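Local coordinates for GDSL-like protein (Collinsella aerofaciens ATCC 25986, PDB 7BXD) that probably hydrolyses acyl esters, as an SGNH-type acyl-hydrolase of the GDSL-like lipase family whose natural substrate is not established, at residues G74-I77 with A81-T84; E89-I94 with T139-Q144; P152-G157 with P164-L169; P193-Y198 with A235-V240. All coordinates share one frame; numbering follows the deposited sequence.

Contact 1: G74-I77 with A81-T84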
loop_
_atom_site.group_PDB
_atom_site.type_symbol
_atom_site.label_atom_id
_atom_site.label_comp_id
_atom_site.label_asym_id
_atom_site.label_seq_id
_atom_site.Cartn_x
_atom_site.Cartn_y
_atom_site.Cartn_z
ATOM N N GLY A 74 4.527 -8.925 -5.009
ATOM C CA GLY A 74 3.463 -9.737 -5.575
ATOM C C GLY A 74 2.218 -9.844 -4.727
ATOM O O GLY A 74 1.221 -10.405 -5.197
ATOM N N SER A 75 2.210 -9.303 -3.506
ATOM C CA SER A 75 1.117 -9.561 -2.575
ATOM C C SER A 75 -0.135 -8.742 -2.916
ATOM O O SER A 75 -0.071 -7.517 -3.103
ATOM C CB SER A 75 1.603 -9.234 -1.155
ATOM O OG SER A 75 0.589 -9.497 -0.183
ATOM N N ARG A 76 -1.272 -9.438 -2.964
ATOM C CA ARG A 76 -2.597 -8.826 -3.057
ATOM C C ARG A 76 -3.124 -8.636 -1.648
ATOM O O ARG A 76 -2.834 -9.436 -0.757
ATOM C CB ARG A 76 -3.588 -9.757 -3.793
ATOM C CG ARG A 76 -3.307 -10.019 -5.282
ATOM C CD ARG A 76 -2.113 -10.926 -5.461
ATOM N NE ARG A 76 -1.963 -11.487 -6.809
ATOM C CZ ARG A 76 -2.469 -12.666 -7.188
ATOM N NH1 ARG A 76 -3.244 -13.371 -6.367
ATOM N NH2 ARG A 76 -2.208 -13.165 -8.403
ATOM N N ILE A 77 -3.960 -7.613 -1.449
ATOM C CA ILE A 77 -4.664 -7.523 -0.170
ATOM C C ILE A 77 -5.506 -8.774 0.057
ATOM O O ILE A 77 -5.469 -9.381 1.143
ATOM C CB ILE A 77 -5.482 -6.224 -0.087
ATOM C CG1 ILE A 77 -4.510 -5.030 0.049
ATOM C CG2 ILE A 77 -6.455 -6.246 1.116
ATOM C CD1 ILE A 77 -5.178 -3.664 0.146
ATOM N N ALA A 81 -6.657 -18.041 -5.038
ATOM C CA ALA A 81 -6.151 -19.411 -4.970
ATOM C C ALA A 81 -4.767 -19.595 -5.591
ATOM O O ALA A 81 -4.142 -20.632 -5.350
ATOM C CB ALA A 81 -7.141 -20.369 -5.608
ATOM N N ASP A 82 -4.283 -18.638 -6.385
ATOM C CA ASP A 82 -3.014 -18.773 -7.081
ATOM C C ASP A 82 -1.811 -18.361 -6.246
ATOM O O ASP A 82 -0.679 -18.538 -6.705
ATOM C CB ASP A 82 -3.037 -18.027 -8.429
ATOM C CG ASP A 82 -3.247 -16.530 -8.285
ATOM O OD1 ASP A 82 -3.752 -16.060 -7.232
ATOM O OD2 ASP A 82 -2.914 -15.819 -9.264
ATOM N N ARG A 83 -2.016 -17.818 -5.049
ATOM C CA ARG A 83 -0.924 -17.414 -4.177
ATOM C C ARG A 83 -1.311 -17.739 -2.739
ATOM O O ARG A 83 -2.483 -18.009 -2.431
ATOM C CB ARG A 83 -0.615 -15.910 -4.306
ATOM C CG ARG A 83 -0.247 -15.463 -5.712
ATOM C CD ARG A 83 0.189 -14.002 -5.721
ATOM N NE ARG A 83 1.461 -13.774 -5.014
ATOM C CZ ARG A 83 2.617 -13.505 -5.606
ATOM N NH1 ARG A 83 2.711 -13.501 -6.931
ATOM N NH2 ARG A 83 3.686 -13.271 -4.864
ATOM N N THR A 84 -0.330 -17.664 -1.834
ATOM C CA THR A 84 -0.605 -17.847 -0.410
ATOM C C THR A 84 -0.084 -16.702 0.462
ATOM O O THR A 84 -0.000 -16.861 1.702
ATOM C CB THR A 84 -0.042 -19.171 0.083
ATOM O OG1 THR A 84 1.369 -19.200 -0.199
ATOM C CG2 THR A 84 -0.756 -20.320 -0.614
#

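Contact 2: E89-I94 with T139-Q144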
loop_
_atom_site.group_PDB
_atom_site.type_symbol
_atom_site.label_atom_id
_atom_site.label_comp_id
_atom_site.label_asym_id
_atom_site.label_seq_id
_atom_site.Cartn_x
_atom_site.Cartn_y
_atom_site.Cartn_z
ATOM N N GLU A 89 -3.489 -13.200 4.536
ATOM C CA GLU A 89 -2.763 -14.378 4.991
ATOM C C GLU A 89 -1.520 -14.022 5.800
ATOM O O GLU A 89 -1.121 -14.784 6.698
ATOM C CB GLU A 89 -2.415 -15.263 3.803
ATOM C CG GLU A 89 -3.606 -16.020 3.235
ATOM C CD GLU A 89 -3.424 -16.448 1.785
ATOM O OE1 GLU A 89 -3.138 -15.587 0.919
ATOM O OE2 GLU A 89 -3.623 -17.665 1.487
ATOM N N ARG A 90 -0.865 -12.891 5.473
ATOM C CA ARG A 90 0.384 -12.506 6.127
ATOM C C ARG A 90 0.169 -11.816 7.469
ATOM O O ARG A 90 1.127 -11.702 8.247
ATOM C CB ARG A 90 1.202 -11.561 5.230
ATOM C CG ARG A 90 1.814 -12.273 4.010
ATOM C CD ARG A 90 2.910 -11.388 3.413
ATOM N NE ARG A 90 2.259 -10.278 2.741
ATOM C CZ ARG A 90 2.556 -8.963 2.818
ATOM N NH1 ARG A 90 3.517 -8.455 3.598
ATOM N NH2 ARG A 90 1.848 -8.151 2.065
ATOM N N LEU A 91 -1.036 -11.288 7.741
ATOM C CA LEU A 91 -1.183 -10.357 8.863
ATOM C C LEU A 91 -0.738 -10.977 10.198
ATOM O O LEU A 91 -0.066 -10.324 11.012
ATOM C CB LEU A 91 -2.626 -9.858 8.932
ATOM C CG LEU A 91 -2.976 -8.998 10.143
ATOM C CD1 LEU A 91 -2.130 -7.747 10.206
ATOM C CD2 LEU A 91 -4.457 -8.650 10.073
ATOM N N ASP A 92 -1.145 -12.222 10.472
ATOM C CA ASP A 92 -0.878 -12.756 11.798
ATOM C C ASP A 92 0.609 -12.900 12.070
ATOM O O ASP A 92 1.014 -12.962 13.249
ATOM C CB ASP A 92 -1.532 -14.131 11.991
ATOM C CG ASP A 92 -1.660 -14.538 13.465
ATOM O OD1 ASP A 92 -2.351 -13.816 14.226
ATOM O OD2 ASP A 92 -1.107 -15.588 13.856
ATOM N N GLY A 93 1.435 -12.952 11.015
ATOM C CA GLY A 93 2.872 -13.101 11.140
ATOM C C GLY A 93 3.674 -11.820 11.205
ATOM O O GLY A 93 4.911 -11.893 11.278
ATOM N N ILE A 94 3.037 -10.636 11.147
ATOM C CA ILE A 94 3.774 -9.369 11.257
ATOM C C ILE A 94 3.731 -8.898 12.705
ATOM O O ILE A 94 2.958 -9.375 13.535
ATOM C CB ILE A 94 3.277 -8.287 10.275
ATOM C CG1 ILE A 94 1.980 -7.616 10.758
ATOM C CG2 ILE A 94 3.128 -8.862 8.852
ATOM C CD1 ILE A 94 1.479 -6.496 9.822
ATOM N N THR A 139 -7.083 -4.347 14.389
ATOM C CA THR A 139 -7.580 -3.766 15.623
ATOM C C THR A 139 -7.646 -4.814 16.729
ATOM O O THR A 139 -7.307 -4.529 17.883
ATOM C CB THR A 139 -8.935 -3.091 15.390
ATOM O OG1 THR A 139 -8.809 -2.115 14.347
ATOM C CG2 THR A 139 -9.398 -2.406 16.684
ATOM N N ALA A 140 -8.034 -6.047 16.386
ATOM C CA ALA A 140 -8.120 -7.092 17.403
ATOM C C ALA A 140 -6.752 -7.419 17.979
ATOM O O ALA A 140 -6.637 -7.672 19.188
ATOM C CB ALA A 140 -8.785 -8.339 16.808
ATOM N N ARG A 141 -5.712 -7.450 17.141
ATOM C CA ARG A 141 -4.409 -7.879 17.618
ATOM C C ARG A 141 -3.577 -6.717 18.140
ATOM O O ARG A 141 -2.619 -6.935 18.888
ATOM C CB ARG A 141 -3.700 -8.633 16.497
ATOM C CG ARG A 141 -3.177 -7.762 15.369
ATOM C CD ARG A 141 -2.894 -8.576 14.093
ATOM N NE ARG A 141 -1.801 -9.549 14.292
ATOM C CZ ARG A 141 -0.508 -9.305 14.092
ATOM N NH1 ARG A 141 -0.100 -8.106 13.687
ATOM N NH2 ARG A 141 0.400 -10.269 14.335
ATOM N N SER A 142 -3.928 -5.482 17.777
ATOM C CA SER A 142 -3.156 -4.288 18.125
ATOM C C SER A 142 -4.144 -3.193 18.517
ATOM O O SER A 142 -4.239 -2.165 17.845
ATOM C CB SER A 142 -2.308 -3.848 16.928
ATOM O OG SER A 142 -1.464 -4.900 16.482
ATOM N N PRO A 143 -4.908 -3.406 19.610
ATOM C CA PRO A 143 -6.075 -2.572 19.901
ATOM C C PRO A 143 -5.770 -1.138 20.260
ATOM O O PRO A 143 -6.694 -0.317 20.200
ATOM C CB PRO A 143 -6.761 -3.322 21.061
ATOM C CG PRO A 143 -5.750 -4.098 21.686
ATOM C CD PRO A 143 -4.818 -4.532 20.557
ATOM N N GLN A 144 -4.539 -0.812 20.667
ATOM C CA GLN A 144 -4.160 0.552 20.989
ATOM C C GLN A 144 -3.374 1.245 19.894
ATOM O O GLN A 144 -3.085 2.437 20.028
ATOM C CB GLN A 144 -3.373 0.586 22.300
ATOM C CG GLN A 144 -4.232 0.144 23.477
ATOM C CD GLN A 144 -3.485 0.113 24.790
ATOM O OE1 GLN A 144 -2.726 1.025 25.138
ATOM N NE2 GLN A 144 -3.713 -0.948 25.552
HETATM O O HOH W 1 -1.725 -12.031 15.917
#

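Contact 3: P152-G157 with P164-L169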
loop_
_atom_site.group_PDB
_atom_site.type_symbol
_atom_site.label_atom_id
_atom_site.label_comp_id
_atom_site.label_asym_id
_atom_site.label_seq_id
_atom_site.Cartn_x
_atom_site.Cartn_y
_atom_site.Cartn_z
ATOM N N PRO A 152 -3.438 2.784 -3.166
ATOM C CA PRO A 152 -2.357 2.322 -4.051
ATOM C C PRO A 152 -2.017 3.354 -5.101
ATOM O O PRO A 152 -2.907 3.968 -5.714
ATOM C CB PRO A 152 -2.953 1.056 -4.704
ATOM C CG PRO A 152 -4.470 1.230 -4.581
ATOM C CD PRO A 152 -4.634 1.925 -3.241
ATOM N N CYS A 153 -0.698 3.545 -5.332
ATOM C CA CYS A 153 -0.280 4.531 -6.322
ATOM C C CYS A 153 -0.719 4.129 -7.729
ATOM O O CYS A 153 -0.914 2.949 -8.050
ATOM C CB CYS A 153 1.243 4.699 -6.296
ATOM S SG CYS A 153 1.760 5.588 -4.792
ATOM N N LYS A 154 -0.800 5.130 -8.605
ATOM C CA LYS A 154 -1.059 4.871 -10.017
ATOM C C LYS A 154 0.124 4.164 -10.685
ATOM O O LYS A 154 1.273 4.195 -10.217
ATOM C CB LYS A 154 -1.380 6.177 -10.735
ATOM C CG LYS A 154 -2.750 6.715 -10.315
ATOM C CD LYS A 154 -3.240 7.833 -11.222
ATOM C CE LYS A 154 -4.686 8.291 -10.948
ATOM N NZ LYS A 154 -4.781 9.050 -9.659
ATOM N N THR A 155 -0.191 3.544 -11.820
ATOM C CA THR A 155 0.780 2.884 -12.676
ATOM C C THR A 155 0.410 3.169 -14.120
ATOM O O THR A 155 -0.772 3.242 -14.483
ATOM C CB THR A 155 0.823 1.368 -12.433
ATOM O OG1 THR A 155 1.735 0.756 -13.358
ATOM C CG2 THR A 155 -0.513 0.654 -12.547
ATOM N N SER A 156 1.432 3.293 -14.955
ATOM C CA SER A 156 1.213 3.379 -16.392
ATOM C C SER A 156 1.163 2.016 -17.059
ATOM O O SER A 156 1.066 1.955 -18.287
ATOM C CB SER A 156 2.261 4.276 -17.056
ATOM O OG SER A 156 3.572 3.855 -16.721
ATOM N N GLY A 157 1.222 0.938 -16.284
ATOM C CA GLY A 157 1.090 -0.411 -16.784
ATOM C C GLY A 157 2.437 -1.084 -17.020
ATOM O O GLY A 157 3.485 -0.446 -17.173
ATOM N N PRO A 164 -2.221 -3.973 -16.143
ATOM C CA PRO A 164 -2.835 -2.816 -16.814
ATOM C C PRO A 164 -2.420 -1.499 -16.171
ATOM O O PRO A 164 -2.040 -1.438 -14.993
ATOM C CB PRO A 164 -4.340 -3.046 -16.631
ATOM C CG PRO A 164 -4.466 -3.991 -15.502
ATOM C CD PRO A 164 -3.185 -4.736 -15.330
ATOM N N ALA A 165 -2.477 -0.430 -16.968
ATOM C CA ALA A 165 -2.360 0.911 -16.411
ATOM C C ALA A 165 -3.602 1.244 -15.589
ATOM O O ALA A 165 -4.671 0.652 -15.754
ATOM C CB ALA A 165 -2.251 1.937 -17.536
ATOM N N SER A 166 -3.480 2.259 -14.731
ATOM C CA SER A 166 -4.551 2.530 -13.767
ATOM C C SER A 166 -5.861 2.844 -14.440
ATOM O O SER A 166 -6.948 2.568 -13.866
ATOM C CB SER A 166 -4.136 3.736 -12.914
ATOM O OG SER A 166 -3.049 3.395 -12.087
ATOM N N ASP A 167 -5.791 3.476 -15.624
ATOM C CA ASP A 167 -6.999 3.876 -16.323
ATOM C C ASP A 167 -7.534 2.827 -17.290
ATOM O O ASP A 167 -8.617 3.034 -17.861
ATOM C CB ASP A 167 -6.784 5.228 -17.025
ATOM C CG ASP A 167 -5.574 5.248 -17.993
ATOM O OD1 ASP A 167 -4.725 4.329 -18.026
ATOM O OD2 ASP A 167 -5.472 6.239 -18.755
ATOM N N GLU A 168 -6.814 1.716 -17.475
ATOM C CA GLU A 168 -7.270 0.603 -18.298
ATOM C C GLU A 168 -8.178 -0.322 -17.490
ATOM O O GLU A 168 -8.206 -0.287 -16.252
ATOM C CB GLU A 168 -6.073 -0.171 -18.863
ATOM C CG GLU A 168 -5.260 0.639 -19.830
ATOM C CD GLU A 168 -4.138 -0.165 -20.417
ATOM O OE1 GLU A 168 -3.331 -0.743 -19.670
ATOM O OE2 GLU A 168 -4.097 -0.222 -21.664
ATOM N N LEU A 169 -8.897 -1.203 -18.184
ATOM C CA LEU A 169 -9.732 -2.185 -17.511
ATOM C C LEU A 169 -8.935 -3.446 -17.252
ATOM O O LEU A 169 -8.218 -3.934 -18.139
ATOM C CB LEU A 169 -10.932 -2.558 -18.364
ATOM C CG LEU A 169 -11.871 -1.389 -18.715
ATOM C CD1 LEU A 169 -12.974 -1.854 -19.656
ATOM C CD2 LEU A 169 -12.451 -0.710 -17.476
#

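Contact 4: P193-Y198 with A235-V240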
loop_
_atom_site.group_PDB
_atom_site.type_symbol
_atom_site.label_atom_id
_atom_site.label_comp_id
_atom_site.label_asym_id
_atom_site.label_seq_id
_atom_site.Cartn_x
_atom_site.Cartn_y
_atom_site.Cartn_z
ATOM N N PRO A 193 -8.146 6.864 9.187
ATOM C CA PRO A 193 -7.452 7.882 8.387
ATOM C C PRO A 193 -6.805 7.292 7.137
ATOM O O PRO A 193 -6.280 6.168 7.153
ATOM C CB PRO A 193 -6.407 8.415 9.370
ATOM C CG PRO A 193 -6.957 8.123 10.729
ATOM C CD PRO A 193 -7.632 6.798 10.576
ATOM N N VAL A 194 -6.819 8.089 6.059
ATOM C CA VAL A 194 -6.280 7.672 4.764
ATOM C C VAL A 194 -5.315 8.734 4.250
ATOM O O VAL A 194 -5.621 9.930 4.299
ATOM C CB VAL A 194 -7.415 7.451 3.736
ATOM C CG1 VAL A 194 -6.856 7.149 2.359
ATOM C CG2 VAL A 194 -8.331 6.320 4.191
ATOM N N ILE A 195 -4.173 8.295 3.724
ATOM C CA ILE A 195 -3.291 9.143 2.914
ATOM C C ILE A 195 -3.506 8.729 1.464
ATOM O O ILE A 195 -3.225 7.583 1.094
ATOM C CB ILE A 195 -1.812 8.969 3.318
ATOM C CG1 ILE A 195 -1.610 9.282 4.803
ATOM C CG2 ILE A 195 -0.915 9.833 2.398
ATOM C CD1 ILE A 195 -0.283 8.846 5.365
ATOM N N ASP A 196 -4.039 9.643 0.649
ATOM C CA ASP A 196 -4.500 9.263 -0.693
ATOM C C ASP A 196 -3.348 9.415 -1.686
ATOM O O ASP A 196 -3.275 10.381 -2.465
ATOM C CB ASP A 196 -5.726 10.079 -1.087
ATOM C CG ASP A 196 -6.431 9.518 -2.308
ATOM O OD1 ASP A 196 -5.908 8.602 -2.991
ATOM O OD2 ASP A 196 -7.522 10.042 -2.615
ATOM N N LEU A 197 -2.421 8.440 -1.654
ATOM C CA LEU A 197 -1.299 8.425 -2.597
ATOM C C LEU A 197 -1.744 8.149 -4.029
ATOM O O LEU A 197 -1.097 8.651 -4.973
ATOM C CB LEU A 197 -0.244 7.387 -2.188
ATOM C CG LEU A 197 0.466 7.667 -0.861
ATOM C CD1 LEU A 197 1.482 6.541 -0.596
ATOM C CD2 LEU A 197 1.127 9.055 -0.814
ATOM N N TYR A 198 -2.834 7.398 -4.207
ATOM C CA TYR A 198 -3.413 7.252 -5.544
ATOM C C TYR A 198 -3.607 8.612 -6.201
ATOM O O TYR A 198 -3.234 8.821 -7.365
ATOM C CB TYR A 198 -4.743 6.512 -5.432
ATOM C CG TYR A 198 -5.477 6.392 -6.752
ATOM C CD1 TYR A 198 -5.103 5.461 -7.731
ATOM C CD2 TYR A 198 -6.589 7.213 -7.017
ATOM C CE1 TYR A 198 -5.831 5.343 -8.922
ATOM C CE2 TYR A 198 -7.317 7.091 -8.189
ATOM C CZ TYR A 198 -6.931 6.173 -9.155
ATOM O OH TYR A 198 -7.612 6.080 -10.348
ATOM N N ALA A 235 4.728 13.722 5.216
ATOM C CA ALA A 235 3.787 14.836 5.340
ATOM C C ALA A 235 2.388 14.306 5.595
ATOM O O ALA A 235 1.644 14.867 6.419
ATOM C CB ALA A 235 3.828 15.692 4.071
ATOM N N GLY A 236 2.012 13.229 4.895
ATOM C CA GLY A 236 0.692 12.668 5.077
ATOM C C GLY A 236 0.466 12.128 6.470
ATOM O O GLY A 236 -0.614 12.295 7.039
ATOM N N LEU A 237 1.457 11.428 7.022
ATOM C CA LEU A 237 1.311 10.857 8.362
ATOM C C LEU A 237 1.223 11.952 9.420
ATOM O O LEU A 237 0.407 11.871 10.344
ATOM C CB LEU A 237 2.475 9.913 8.682
ATOM C CG LEU A 237 2.421 8.507 8.088
ATOM C CD1 LEU A 237 3.750 7.787 8.267
ATOM C CD2 LEU A 237 1.263 7.722 8.725
ATOM N N THR A 238 2.069 12.974 9.297
ATOM C CA THR A 238 2.024 14.105 10.216
ATOM C C THR A 238 0.674 14.805 10.156
ATOM O O THR A 238 0.206 15.351 11.164
ATOM C CB THR A 238 3.209 15.052 9.894
ATOM O OG1 THR A 238 4.459 14.356 10.140
ATOM C CG2 THR A 238 3.193 16.308 10.738
ATOM N N ALA A 239 0.034 14.820 8.988
ATOM C CA ALA A 239 -1.254 15.495 8.816
ATOM C C ALA A 239 -2.400 14.766 9.511
ATOM O O ALA A 239 -3.390 15.417 9.862
ATOM C CB ALA A 239 -1.567 15.692 7.326
ATOM N N VAL A 240 -2.286 13.460 9.749
ATOM C CA VAL A 240 -3.373 12.666 10.323
ATOM C C VAL A 240 -3.030 12.054 11.676
ATOM O O VAL A 240 -3.919 11.498 12.320
ATOM C CB VAL A 240 -3.957 11.608 9.356
ATOM C CG1 VAL A 240 -4.479 12.276 8.076
ATOM C CG2 VAL A 240 -2.935 10.520 9.063
#

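Contact 1: G74-I77 with A81-T84
G74 and R76 meet D82 and R83 across two irregular loop segments whose backbones stay well apart. The nearest CA atoms, of S75 and R83, are 8.3 Å apart. G74 has a positive phi of 84°. A side chain here would hit the preceding carbonyl and the R83 guanidinium. Both segments belong to the loop between strand 66-71 and helix 87-90 of the SGNH hydrolase fold. G74 N makes a weak hydrogen bond to S37 OG, and S75 O accepts from N108 ND2. S37, G74 and N108 fall where the GDS serine, the glycine and the asparagine of SGNH hydrolases are expected, so this loop probably lies beside the active site.

R76 grips D82 end-on in a salt bridge. R76 NH1 lies 2.9 Å from D82 OD1, and R76 NH2 lies 2.9 Å from D82 OD2. Both oxygens are met on their syn sides, with the two planes 33° apart. R83 crosses R76 at about a right angle. R83 CD sits over the centre of the R76 guanidinium, 3.3 Å from R76 CZ. A bend at chi3 (67°) then turns the R83 guanidinium face to G74 O, without a hydrogen bond. R83 NH2 forms a salt bridge with D85 OD2.

Contact 2: E89-I94 with T139-Q144
R141 extends from helix 127-141 to the backbone carbonyls of L91 and I94, and from the 139-144 side R141 alone makes the contact. The tight part surrounds the guanidinium. I94 O lies at its edge, in its plane, and accepts from R141 NH2 at 2.8 Å. The N-H...O angle is 162°. A weak second bond runs from NH1 to the same oxygen. L91 O approaches differently, over the centre of one guanidinium face and 3.3 Å from R141 CZ, and is not bonded to it. That oxygen accepts from I94 N instead, in the turn that also pairs G93 N with R90 O. The turn thus sets I94 O at the edge of the cation and L91 O over its face. The bend at chi3 (-65°) swings the guanidinium into this place. Apolar packing continues along the stem, where R141 CD lies 4.0 Å from L91 CG. I94 CG1 lies against the guanidinium itself, 3.6 Å from R141 NH1.

The solvent side is looser. D92 is exposed, and D92 OD1 stays 4.3 Å from R141 NE, too far for a salt bridge. A water fills the link, donating to D92 OD1 and accepting from R141 NE at 3.0 Å.

R141 NH1 also bonds weakly to D95 O, on the residue directly after I94. On the inner side, L91 packs on L134, T137 and I138 of helix 127-141. L91 and I94 both touch F34 of strand 30-35, so the turn after helix 87-90 lies between helix 127-141 and the parallel sheet.

Contact 3: P152-G157 with P164-L169
S166 lays its OG against the backbone of K154 and T155, 3.2 Å from K154 CA. S166 OG also accepts from T155 N at 2.9 Å, with an N-H...O angle of 163°. The motif here is an ST turn at T155 set against a type I beta turn from A165 to E168. Both lie in the long loop between strand 146-150 and helix 176-189 of the alpha/beta fold.

A second bond pairs the backbones, from S166 N to T155 O at 2.9 Å. T155 is therefore held through both its N and its O by one residue. With OG beside its own backbone N (chi1 -68°), S166 can reach T155 N while its main chain bonds T155 O. S166 OG is also hydrogen-bonded to Q176, at the start of helix 176-189.

T155 OG1 accepts from G157 N and also bonds to G218 O. G218 and L219 lie within the DGLH sequence, which in SGNH hydrolases probably supplies the catalytic acid and base. Replacing T155 by an alanine would probably leave G157 N and G218 O without this partner and open a gap where CG2 meets P164 O. That carbonyl is buried and has no polar partner in the model. T155 CG2 lies 3.6 Å from P164 O.

A165 CB packs against S156 O at 3.4 Å. G157 has a positive phi of 97°, and a side chain there would press on A165 N. A165 N donates to E168 OE1 at 2.9 Å, using the anti lone pair of that oxygen.

Contact 4: P193-Y198 with A235-V240
I195 points its side chain at the helix and sets CD1 against the peptide that joins G236 to L237. I195 CD1 lies 3.5 Å from G236 C and equally near L237 N, so a methyl rests directly on helix backbone. I195 CG1 stands anti to the carbonyl carbon (chi1 -57°), and the chain runs out extended from there to the helix. L237 comes from the flank. L237 leaves the helix pointing away from the strand, yet L237 CG lies 3.9 Å from I195 CD1, and its CD2 also touches that methyl. G236 makes the close approach possible, since a CB on it would collide with I195 CG2. The CA atoms of I195 and G236 are only 5.7 Å apart.

This is one corner of an alpha/beta/alpha sandwich, where helix 223-240 packs on the edge strand 194-195 of the parallel sheet. I195 also touches V148 and M150 of the neighbouring strand 146-150. L237 reaches on to V148 and to V102 of strand 100-104. V194 points the other way and packs on L184 of helix 176-189, in the opposite layer. With I195 cut back to alanine, a gap would probably open over the G236-L237 peptide, and L237 CG and CD2 would lose the I195 CD1 contact.

P193 and V240 form a second, more exposed patch, and here too no hydrogen bond crosses between the segments. The two side chains point at each other, with P193 CB 4.0 Å from V240 CB. V240 CG2 touches the same proline carbon.

Overall arrangement
The four contacts follow one another along the chain, and all belong to one alpha/beta/alpha fold around a parallel sheet. Contacts 1 and 2 are consecutive around helix 87-90. Their centres are 18 Å apart, and they join where S75 OG meets R90 NH2. Contacts 3 and 4 have centres 21 Å apart and join where K154 NZ bonds to Y198 O. Contacts 1 and 3 lie in loops that follow strands 66-71 and 146-150, about 7 Å apart at their nearest atoms. Such strand-end loops probably frame the active site, as in other SGNH hydrolases. Contacts 2 and 4 instead pack helices and turns about the sheet, with centres 21 Å apart.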